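Local atomic coordinates of hypothetical protein VC1899 (Vibrio cholerae, PDB entry 1XMX), a protein that is of unknown function, but has a nuclease-type domain of the PD-(D/E)xK class and probably binds nucleic acid. Residues L184-A189 with Y215-L220; V206-K211 with A231-G236; E252-L257 with C309-M314. All blocks are in the same frame, centred on the assembly; numbering follows the deposited sequence.

Interaction 1. Residues L184-A189 with Y215-L220. With FMT (formic acid), chain I.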
loop_
_atom_site.group_PDB
_atom_site.type_symbol
_atom_site.label_atom_id
_atom_site.label_comp_id
_atom_site.label_asym_id
_atom_site.label_seq_id
_atom_site.Cartn_x
_atom_site.Cartn_y
_atom_site.Cartn_z
ATOM N N LEU A 184 8.072 -19.037 -22.205
ATOM C CA LEU A 184 7.773 -20.011 -21.176
ATOM C C LEU A 184 6.297 -20.137 -20.887
ATOM O O LEU A 184 5.889 -21.017 -20.142
ATOM C CB LEU A 184 8.539 -19.650 -19.891
ATOM C CG LEU A 184 10.067 -19.821 -20.032
ATOM C CD1 LEU A 184 10.830 -19.518 -18.696
ATOM C CD2 LEU A 184 10.413 -21.166 -20.485
ATOM N N GLY A 185 5.500 -19.261 -21.486
ATOM C CA GLY A 185 4.054 -19.218 -21.293
ATOM C C GLY A 185 3.405 -20.559 -21.004
ATOM O O GLY A 185 3.154 -20.886 -19.855
ATOM N N PRO A 186 3.135 -21.353 -22.060
ATOM C CA PRO A 186 2.500 -22.683 -22.007
ATOM C C PRO A 186 3.087 -23.640 -20.969
ATOM O O PRO A 186 2.362 -24.377 -20.319
ATOM C CB PRO A 186 2.735 -23.233 -23.419
ATOM C CG PRO A 186 2.757 -21.976 -24.260
ATOM C CD PRO A 186 3.476 -20.956 -23.440
ATOM N N GLY A 187 4.392 -23.643 -20.844
ATOM C CA GLY A 187 5.044 -24.494 -19.905
ATOM C C GLY A 187 4.705 -24.180 -18.461
ATOM O O GLY A 187 4.677 -25.097 -17.631
ATOM N N LEU A 188 4.466 -22.891 -18.152
ATOM C CA LEU A 188 4.208 -22.493 -16.784
ATOM C C LEU A 188 2.775 -22.808 -16.370
ATOM O O LEU A 188 2.519 -23.162 -15.205
ATOM C CB LEU A 188 4.590 -21.030 -16.527
ATOM C CG LEU A 188 6.067 -20.846 -16.142
ATOM C CD1 LEU A 188 6.490 -19.424 -16.276
ATOM C CD2 LEU A 188 6.361 -21.409 -14.748
ATOM N N ALA A 189 1.854 -22.690 -17.320
ATOM C CA ALA A 189 0.544 -23.276 -17.201
ATOM C C ALA A 189 0.549 -24.785 -16.852
ATOM O O ALA A 189 -0.236 -25.235 -15.981
ATOM C CB ALA A 189 -0.242 -23.057 -18.501
ATOM N N TYR A 215 6.740 -32.451 -23.285
ATOM C CA TYR A 215 6.561 -31.009 -23.526
ATOM C C TYR A 215 7.918 -30.308 -23.385
ATOM O O TYR A 215 8.551 -30.352 -22.328
ATOM C CB TYR A 215 5.549 -30.318 -22.565
ATOM C CG TYR A 215 4.085 -30.731 -22.699
ATOM C CD1 TYR A 215 3.575 -31.306 -23.880
ATOM C CD2 TYR A 215 3.203 -30.528 -21.646
ATOM C CE1 TYR A 215 2.236 -31.687 -23.980
ATOM C CE2 TYR A 215 1.851 -30.902 -21.744
ATOM C CZ TYR A 215 1.369 -31.475 -22.896
ATOM O OH TYR A 215 0.007 -31.835 -22.947
ATOM N N ARG A 216 8.315 -29.659 -24.471
ATOM C CA ARG A 216 9.513 -28.824 -24.576
ATOM C C ARG A 216 9.688 -27.762 -23.454
ATOM O O ARG A 216 10.632 -27.830 -22.677
ATOM C CB ARG A 216 9.497 -28.180 -25.968
ATOM C CG ARG A 216 10.725 -27.410 -26.377
ATOM C CD ARG A 216 10.546 -26.699 -27.740
ATOM N NE ARG A 216 9.251 -26.017 -27.895
ATOM C CZ ARG A 216 9.024 -24.721 -27.633
ATOM N NH1 ARG A 216 10.006 -23.937 -27.180
ATOM N NH2 ARG A 216 7.805 -24.199 -27.820
ATOM N N GLU A 217 8.812 -26.768 -23.372
ATOM C CA GLU A 217 8.984 -25.690 -22.367
ATOM C C GLU A 217 8.881 -26.166 -20.923
ATOM O O GLU A 217 9.599 -25.691 -20.060
ATOM C CB GLU A 217 8.001 -24.550 -22.594
ATOM C CG GLU A 217 8.028 -23.966 -23.978
ATOM C CD GLU A 217 6.850 -23.058 -24.181
ATOM O OE1 GLU A 217 6.106 -22.877 -23.186
ATOM O OE2 GLU A 217 6.667 -22.499 -25.298
ATOM N N LEU A 218 7.995 -27.116 -20.663
ATOM C CA LEU A 218 7.890 -27.707 -19.331
ATOM C C LEU A 218 9.246 -28.234 -18.869
ATOM O O LEU A 218 9.657 -28.048 -17.732
ATOM C CB LEU A 218 6.906 -28.889 -19.369
ATOM C CG LEU A 218 6.627 -29.504 -17.993
ATOM C CD1 LEU A 218 6.215 -28.410 -16.950
ATOM C CD2 LEU A 218 5.605 -30.622 -18.042
ATOM N N ASN A 219 9.893 -28.971 -19.741
ATOM C CA ASN A 219 11.207 -29.541 -19.438
ATOM C C ASN A 219 12.319 -28.516 -19.146
ATOM O O ASN A 219 13.151 -28.758 -18.302
ATOM C CB ASN A 219 11.607 -30.476 -20.551
ATOM C CG ASN A 219 11.053 -31.877 -20.336
ATOM O OD1 ASN A 219 11.551 -32.629 -19.501
ATOM N ND2 ASN A 219 9.992 -32.223 -21.082
ATOM N N LEU A 220 12.314 -27.397 -19.863
ATOM C CA LEU A 220 13.137 -26.253 -19.543
ATOM C C LEU A 220 12.896 -25.827 -18.066
ATOM O O LEU A 220 13.848 -25.627 -17.320
ATOM C CB LEU A 220 12.805 -25.078 -20.480
ATOM C CG LEU A 220 13.101 -25.179 -21.984
ATOM C CD1 LEU A 220 12.980 -23.834 -22.722
ATOM C CD2 LEU A 220 14.487 -25.772 -22.177
HETATM C C FMT I . 5.124 -27.240 -23.780
HETATM O O1 FMT I . 5.258 -27.162 -22.527
HETATM O O2 FMT I . 5.910 -26.847 -24.686
#

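Interaction 2. Residues V206-K211 with A231-G236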
loop_
_atom_site.group_PDB
_atom_site.type_symbol
_atom_site.label_atom_id
_atom_site.label_comp_id
_atom_site.label_asym_id
_atom_site.label_seq_id
_atom_site.Cartn_x
_atom_site.Cartn_y
_atom_site.Cartn_z
ATOM N N VAL A 206 4.329 -35.683 -7.896
ATOM C CA VAL A 206 3.328 -35.835 -8.920
ATOM C C VAL A 206 4.004 -36.505 -10.121
ATOM O O VAL A 206 5.137 -36.176 -10.506
ATOM C CB VAL A 206 2.649 -34.465 -9.310
ATOM C CG1 VAL A 206 3.692 -33.430 -9.845
ATOM C CG2 VAL A 206 1.529 -34.659 -10.330
ATOM N N GLU A 207 3.352 -37.527 -10.645
ATOM C CA GLU A 207 3.857 -38.238 -11.837
ATOM C C GLU A 207 3.266 -37.578 -13.075
ATOM O O GLU A 207 2.052 -37.371 -13.167
ATOM C CB GLU A 207 3.446 -39.712 -11.821
ATOM C CG GLU A 207 4.353 -40.612 -12.741
ATOM C CD GLU A 207 3.920 -42.098 -12.712
ATOM O OE1 GLU A 207 2.733 -42.379 -12.399
ATOM O OE2 GLU A 207 4.785 -42.975 -13.002
ATOM N N LEU A 208 4.129 -37.247 -14.011
ATOM C CA LEU A 208 3.697 -36.635 -15.262
ATOM C C LEU A 208 3.221 -37.713 -16.228
ATOM O O LEU A 208 3.820 -38.839 -16.292
ATOM C CB LEU A 208 4.873 -35.863 -15.883
ATOM C CG LEU A 208 5.204 -34.461 -15.322
ATOM C CD1 LEU A 208 5.569 -34.409 -13.834
ATOM C CD2 LEU A 208 6.274 -33.824 -16.139
ATOM N N SER A 209 2.187 -37.382 -17.006
ATOM C CA SER A 209 1.740 -38.293 -18.072
ATOM C C SER A 209 2.840 -38.385 -19.091
ATOM O O SER A 209 3.765 -37.576 -19.061
ATOM C CB SER A 209 0.498 -37.738 -18.755
ATOM O OG SER A 209 0.771 -36.439 -19.284
ATOM N N ASP A 210 2.760 -39.318 -20.027
ATOM C CA ASP A 210 3.817 -39.380 -21.031
ATOM C C ASP A 210 3.777 -38.168 -21.962
ATOM O O ASP A 210 4.815 -37.733 -22.484
ATOM C CB ASP A 210 3.757 -40.667 -21.845
ATOM C CG ASP A 210 3.901 -41.885 -20.984
ATOM O OD1 ASP A 210 4.969 -42.046 -20.344
ATOM O OD2 ASP A 210 2.932 -42.675 -20.928
ATOM N N LYS A 211 2.574 -37.663 -22.222
ATOM C CA LYS A 211 2.463 -36.457 -22.988
ATOM C C LYS A 211 3.203 -35.286 -22.271
ATOM O O LYS A 211 4.078 -34.637 -22.874
ATOM C CB LYS A 211 1.002 -36.145 -23.247
ATOM C CG LYS A 211 0.814 -35.044 -24.273
ATOM C CD LYS A 211 -0.623 -34.884 -24.721
ATOM C CE LYS A 211 -1.286 -36.219 -25.119
ATOM N NZ LYS A 211 -2.694 -36.038 -25.678
ATOM N N ALA A 231 13.518 -28.862 -6.608
ATOM C CA ALA A 231 12.787 -30.099 -6.951
ATOM C C ALA A 231 13.731 -31.129 -7.519
ATOM O O ALA A 231 14.810 -30.808 -8.007
ATOM C CB ALA A 231 11.670 -29.853 -7.965
ATOM N N SER A 232 13.319 -32.397 -7.443
ATOM C CA SER A 232 13.988 -33.408 -8.188
ATOM C C SER A 232 12.984 -33.866 -9.271
ATOM O O SER A 232 11.747 -33.723 -9.123
ATOM C CB SER A 232 14.471 -34.538 -7.252
ATOM O OG SER A 232 13.352 -35.191 -6.635
ATOM N N TYR A 233 13.520 -34.324 -10.403
ATOM C CA TYR A 233 12.683 -34.780 -11.494
ATOM C C TYR A 233 13.379 -36.035 -12.057
ATOM O O TYR A 233 14.480 -35.932 -12.595
ATOM C CB TYR A 233 12.476 -33.701 -12.565
ATOM C CG TYR A 233 11.692 -34.243 -13.755
ATOM C CD1 TYR A 233 10.389 -34.789 -13.588
ATOM C CD2 TYR A 233 12.249 -34.241 -15.037
ATOM C CE1 TYR A 233 9.679 -35.339 -14.688
ATOM C CE2 TYR A 233 11.548 -34.760 -16.131
ATOM C CZ TYR A 233 10.265 -35.302 -15.950
ATOM O OH TYR A 233 9.614 -35.820 -17.052
ATOM N N GLU A 234 12.752 -37.195 -11.889
ATOM C CA GLU A 234 13.390 -38.494 -12.139
ATOM C C GLU A 234 12.316 -39.480 -12.523
ATOM O O GLU A 234 11.373 -39.682 -11.751
ATOM C CB GLU A 234 14.017 -39.039 -10.853
ATOM C CG GLU A 234 15.065 -38.137 -10.219
ATOM C CD GLU A 234 16.391 -38.253 -10.947
ATOM O OE1 GLU A 234 16.521 -39.175 -11.800
ATOM O OE2 GLU A 234 17.298 -37.437 -10.670
ATOM N N ASN A 235 12.493 -40.119 -13.682
ATOM C CA ASN A 235 11.580 -41.172 -14.145
ATOM C C ASN A 235 10.137 -40.685 -14.271
ATOM O O ASN A 235 9.240 -41.414 -13.847
ATOM C CB ASN A 235 11.614 -42.384 -13.183
ATOM C CG ASN A 235 12.978 -43.075 -13.168
ATOM O OD1 ASN A 235 13.609 -43.238 -14.219
ATOM N ND2 ASN A 235 13.451 -43.447 -11.979
ATOM N N GLY A 236 9.952 -39.446 -14.763
ATOM C CA GLY A 236 8.633 -38.792 -14.881
ATOM C C GLY A 236 7.970 -38.350 -13.570
ATOM O O GLY A 236 6.820 -37.907 -13.565
HETATM O O HOH W 1 6.529 -42.056 -14.665
#

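Interaction 3. Residues E252-L257 with C309-M314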
loop_
_atom_site.group_PDB
_atom_site.type_symbol
_atom_site.label_atom_id
_atom_site.label_comp_id
_atom_site.label_asym_id
_atom_site.label_seq_id
_atom_site.Cartn_x
_atom_site.Cartn_y
_atom_site.Cartn_z
ATOM N N GLU A 252 3.277 -18.365 -7.382
ATOM C CA GLU A 252 3.778 -17.357 -6.428
ATOM C C GLU A 252 5.165 -16.861 -6.763
ATOM O O GLU A 252 5.638 -15.950 -6.114
ATOM C CB GLU A 252 3.801 -17.911 -5.018
ATOM C CG GLU A 252 2.476 -18.495 -4.578
ATOM C CD GLU A 252 2.285 -18.301 -3.093
ATOM O OE1 GLU A 252 3.242 -17.763 -2.474
ATOM O OE2 GLU A 252 1.200 -18.690 -2.558
ATOM N N TRP A 253 5.827 -17.468 -7.765
ATOM C CA TRP A 253 7.123 -16.976 -8.224
ATOM C C TRP A 253 7.124 -15.473 -8.624
ATOM O O TRP A 253 8.121 -14.768 -8.449
ATOM C CB TRP A 253 7.657 -17.830 -9.389
ATOM C CG TRP A 253 6.911 -17.682 -10.656
ATOM C CD1 TRP A 253 5.862 -18.436 -11.058
ATOM C CD2 TRP A 253 7.137 -16.709 -11.706
ATOM N NE1 TRP A 253 5.421 -18.012 -12.279
ATOM C CE2 TRP A 253 6.174 -16.953 -12.701
ATOM C CE3 TRP A 253 8.074 -15.684 -11.905
ATOM C CZ2 TRP A 253 6.122 -16.235 -13.876
ATOM C CZ3 TRP A 253 8.003 -14.939 -13.071
ATOM C CH2 TRP A 253 7.047 -15.217 -14.041
ATOM N N LEU A 254 6.024 -15.000 -9.202
ATOM C CA LEU A 254 5.994 -13.668 -9.803
ATOM C C LEU A 254 5.849 -12.612 -8.719
ATOM O O LEU A 254 6.438 -11.540 -8.799
ATOM C CB LEU A 254 4.841 -13.563 -10.790
ATOM C CG LEU A 254 4.704 -12.169 -11.400
ATOM C CD1 LEU A 254 5.949 -11.700 -12.209
ATOM C CD2 LEU A 254 3.467 -12.160 -12.279
ATOM N N GLU A 255 5.069 -12.904 -7.697
ATOM C CA GLU A 255 4.897 -11.938 -6.584
ATOM C C GLU A 255 6.170 -11.943 -5.708
ATOM O O GLU A 255 6.529 -10.942 -5.134
ATOM C CB GLU A 255 3.653 -12.252 -5.760
ATOM C CG GLU A 255 3.625 -13.708 -5.210
ATOM C CD GLU A 255 2.309 -14.065 -4.535
ATOM O OE1 GLU A 255 1.283 -13.385 -4.755
ATOM O OE2 GLU A 255 2.261 -15.043 -3.792
ATOM N N THR A 256 6.775 -13.104 -5.538
ATOM C CA THR A 256 8.049 -13.221 -4.858
ATOM C C THR A 256 9.157 -12.411 -5.527
ATOM O O THR A 256 9.930 -11.752 -4.836
ATOM C CB THR A 256 8.493 -14.705 -4.830
ATOM O OG1 THR A 256 7.512 -15.471 -4.126
ATOM C CG2 THR A 256 9.808 -14.843 -4.076
ATOM N N LEU A 257 9.252 -12.511 -6.862
ATOM C CA LEU A 257 10.160 -11.718 -7.699
ATOM C C LEU A 257 9.862 -10.200 -7.562
ATOM O O LEU A 257 10.773 -9.375 -7.384
ATOM C CB LEU A 257 10.029 -12.140 -9.174
ATOM C CG LEU A 257 10.776 -11.222 -10.162
ATOM C CD1 LEU A 257 12.297 -11.328 -10.067
ATOM C CD2 LEU A 257 10.261 -11.510 -11.566
ATOM N N CYS A 309 -0.216 -9.198 -8.651
ATOM C CA CYS A 309 0.434 -10.078 -9.646
ATOM C C CYS A 309 -0.541 -11.147 -10.198
ATOM O O CYS A 309 -1.208 -11.823 -9.429
ATOM C CB CYS A 309 1.694 -10.709 -9.062
ATOM S SG CYS A 309 2.789 -9.421 -8.432
ATOM N N LYS A 310 -0.689 -11.201 -11.517
ATOM C CA LYS A 310 -1.370 -12.304 -12.180
ATOM C C LYS A 310 -0.386 -13.120 -13.033
ATOM O O LYS A 310 0.461 -12.570 -13.757
ATOM C CB LYS A 310 -2.546 -11.826 -13.033
ATOM C CG LYS A 310 -3.756 -11.364 -12.197
ATOM C CD LYS A 310 -4.909 -10.927 -13.096
ATOM C CE LYS A 310 -5.662 -12.088 -13.718
ATOM N NZ LYS A 310 -5.741 -13.215 -12.708
ATOM N N THR A 311 -0.478 -14.442 -12.878
ATOM C CA THR A 311 0.199 -15.403 -13.764
ATOM C C THR A 311 -0.763 -16.076 -14.794
ATOM O O THR A 311 -0.301 -16.700 -15.734
ATOM C CB THR A 311 0.891 -16.498 -12.956
ATOM O OG1 THR A 311 -0.091 -17.089 -12.107
ATOM C CG2 THR A 311 2.040 -15.948 -12.087
ATOM N N LYS A 312 -2.078 -15.910 -14.637
ATOM C CA LYS A 312 -3.052 -16.398 -15.617
ATOM C C LYS A 312 -3.697 -15.227 -16.354
ATOM O O LYS A 312 -3.588 -14.066 -15.934
ATOM C CB LYS A 312 -4.165 -17.217 -14.938
ATOM C CG LYS A 312 -3.845 -18.697 -14.604
ATOM C CD LYS A 312 -2.753 -19.280 -15.589
ATOM C CE LYS A 312 -2.752 -20.829 -15.781
ATOM N NZ LYS A 312 -3.437 -21.185 -17.079
ATOM N N GLY A 313 -4.400 -15.524 -17.443
ATOM C CA GLY A 313 -5.022 -14.488 -18.267
ATOM C C GLY A 313 -6.342 -13.956 -17.734
ATOM O O GLY A 313 -7.023 -14.605 -16.929
ATOM N N MET A 314 -6.703 -12.751 -18.164
ATOM C CA MET A 314 -8.007 -12.166 -17.800
ATOM C C MET A 314 -9.140 -12.665 -18.679
ATOM O O MET A 314 -9.075 -12.580 -19.909
ATOM C CB MET A 314 -7.973 -10.625 -17.876
ATOM C CG MET A 314 -8.011 -9.918 -16.544
ATOM S SD MET A 314 -7.081 -8.360 -16.572
ATOM C CE MET A 314 -5.512 -9.064 -16.083
HETATM O O HOH W 2 0.022 -13.797 -7.847
#

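Interaction 1. Residues L184-A189 with Y215-L220
Glu217 OE1 accepts a hydrogen bond from Gly187 N at 3.0 Å, with an N-H...O angle of 145°, and the amide meets this oxygen nearly along its C-O axis. The bond fills a gap in helix 181-201: at the kink around Pro186, whose N carries no hydrogen, the amide of Gly187 has no acceptor in the preceding turn. The same oxygen is packed against the proline ring, with OE1 of Glu217 3.3 Å from CD of Pro186. Beyond CG the glutamate chain is extended, and as a knob it fits into a hole formed by Leu184, Gly185, Pro186 and Gly187. The other carboxylate oxygen, OE2, forms a salt bridge with Arg216 NH2 whose hydrogen-bond geometry is weak. Helices 181-201 and 216-227 belong to what the order of helices and strands suggests is a winged-helix unit, and here their short segments cross at 75°. Gly187 brings no side chain, and its CA lies 4.3 Å from that of Leu218. Leu218 CD1 rests 3.7 Å from Gly187 O, while Leu184 CD2 and Leu220 CD1 make a looser apolar contact. A formic acid molecule, probably from the crystallisation liquor, occupies the amino end of helix 216-227: its O2 accepts from Glu217 N at 3.2 Å, and its O1, weakly, from Leu218 N. Tyr215, the N-cap residue, touches it with CB, 3.2 Å from O1 of the ligand.

Interaction 2. Residues V206-K211 with A231-G236
Leu208 N donates to Gly236 O at 2.8 Å, and the N-H...O angle of 174° makes this bond almost straight. The same carbonyl oxygen receives a CA-H...O contact from Glu207 CA at 3.4 Å. A water joins the segments by a second route, donating to Glu207 OE2 at 2.6 Å and to Asn235 O at 2.9 Å. On the apolar side, Leu208 CD2 lies 4.0 Å from Tyr233 CE1, and the two side chains cross obliquely. Asn235 and Gly236 both have positive phi, with angles close to those of a type I' turn, the tight link between strands 231-234 and 237-240. This hairpin, with strand 205-207 added along 237-240, is consistent with the wing of a winged helix. Further out, the backbone pairing of Val206 with Leu238 fixes the edge strand against the hairpin just before the Leu208 bond. Leu208 packs on Leu194, Leu218 and Leu222, so its side chain joins the sheet to two helices. Ser209, directly after the contact, is the N-cap of the short, weakly bonded helix 210-213, and its OG caps a backbone N there.

Interaction 3. Residues E252-L257 with C309-M314
The indole of Trp253 has Leu254 CB over the centre of one face, 3.9 Å above the plane, and its NE1 lies 4.0 Å from Thr311 CG2. The methyl approaches the ring obliquely, and the two side chains run past one another, pointing opposite ways. Trp253 CG sits between the backbone N and the carbonyl carbon (chi1 70°), the crowded position. The ring also makes edge-to-face contacts with Trp177 and Phe344. Leu254 does most of the bridging from helix 243-266 to the end of strand 303-310. Its CB meets Thr311 CG2 at 3.9 Å, and its CD2 packs on Cys309 CB. The same methyl, CD2, lies 3.4 Å from Lys310 O. CG anti to the backbone N (chi1 177°) is on the strand side, close to Cys309 CB. In the PD-(D/E)xK fold a helix packs on the central sheet in this way, and Lys310 fits the sequence position of the motif lysine, consistent with a nuclease-type site nearby. Cys309 SG rests 3.8 Å from Glu255 CA, so the thiol packs on the helix backbone. No direct hydrogen bond crosses the contact. A water hydrogen-bonds to Cys309 O at 2.8 Å and only weakly reaches Glu255 OE1, whose carboxylate is held at OE2 by Asn278 ND2. Asp295 OD2 accepts a hydrogen bond from Cys309 N; its OD1 lies near Glu255 OE1, two acidic groups close together without a bond.

Overall arrangement
Interactions 1 and 2 lie in the same probable winged-helix unit, their centres about 14 Å apart and their segments alternating along the chain. They meet through apolar packing, Leu218 CD2 being 3.8 Å from Leu208 CD2. Interaction 3, within the nuclease-type region, contains Lys310, which fits the motif lysine of a possible nuclease site; the formic acid sits at interaction 1. These two are centred about 16 Å apart and touch where Leu188 CD1 meets Trp253 CZ2 at 4.0 Å. Ala189 CB and Lys312 NZ form a second touch, also at 4.0 Å. Helix 181-201 therefore faces both helix 216-227 and the nuclease-type region. Interactions 2 and 3 do not meet: their nearest atoms are about 13 Å apart.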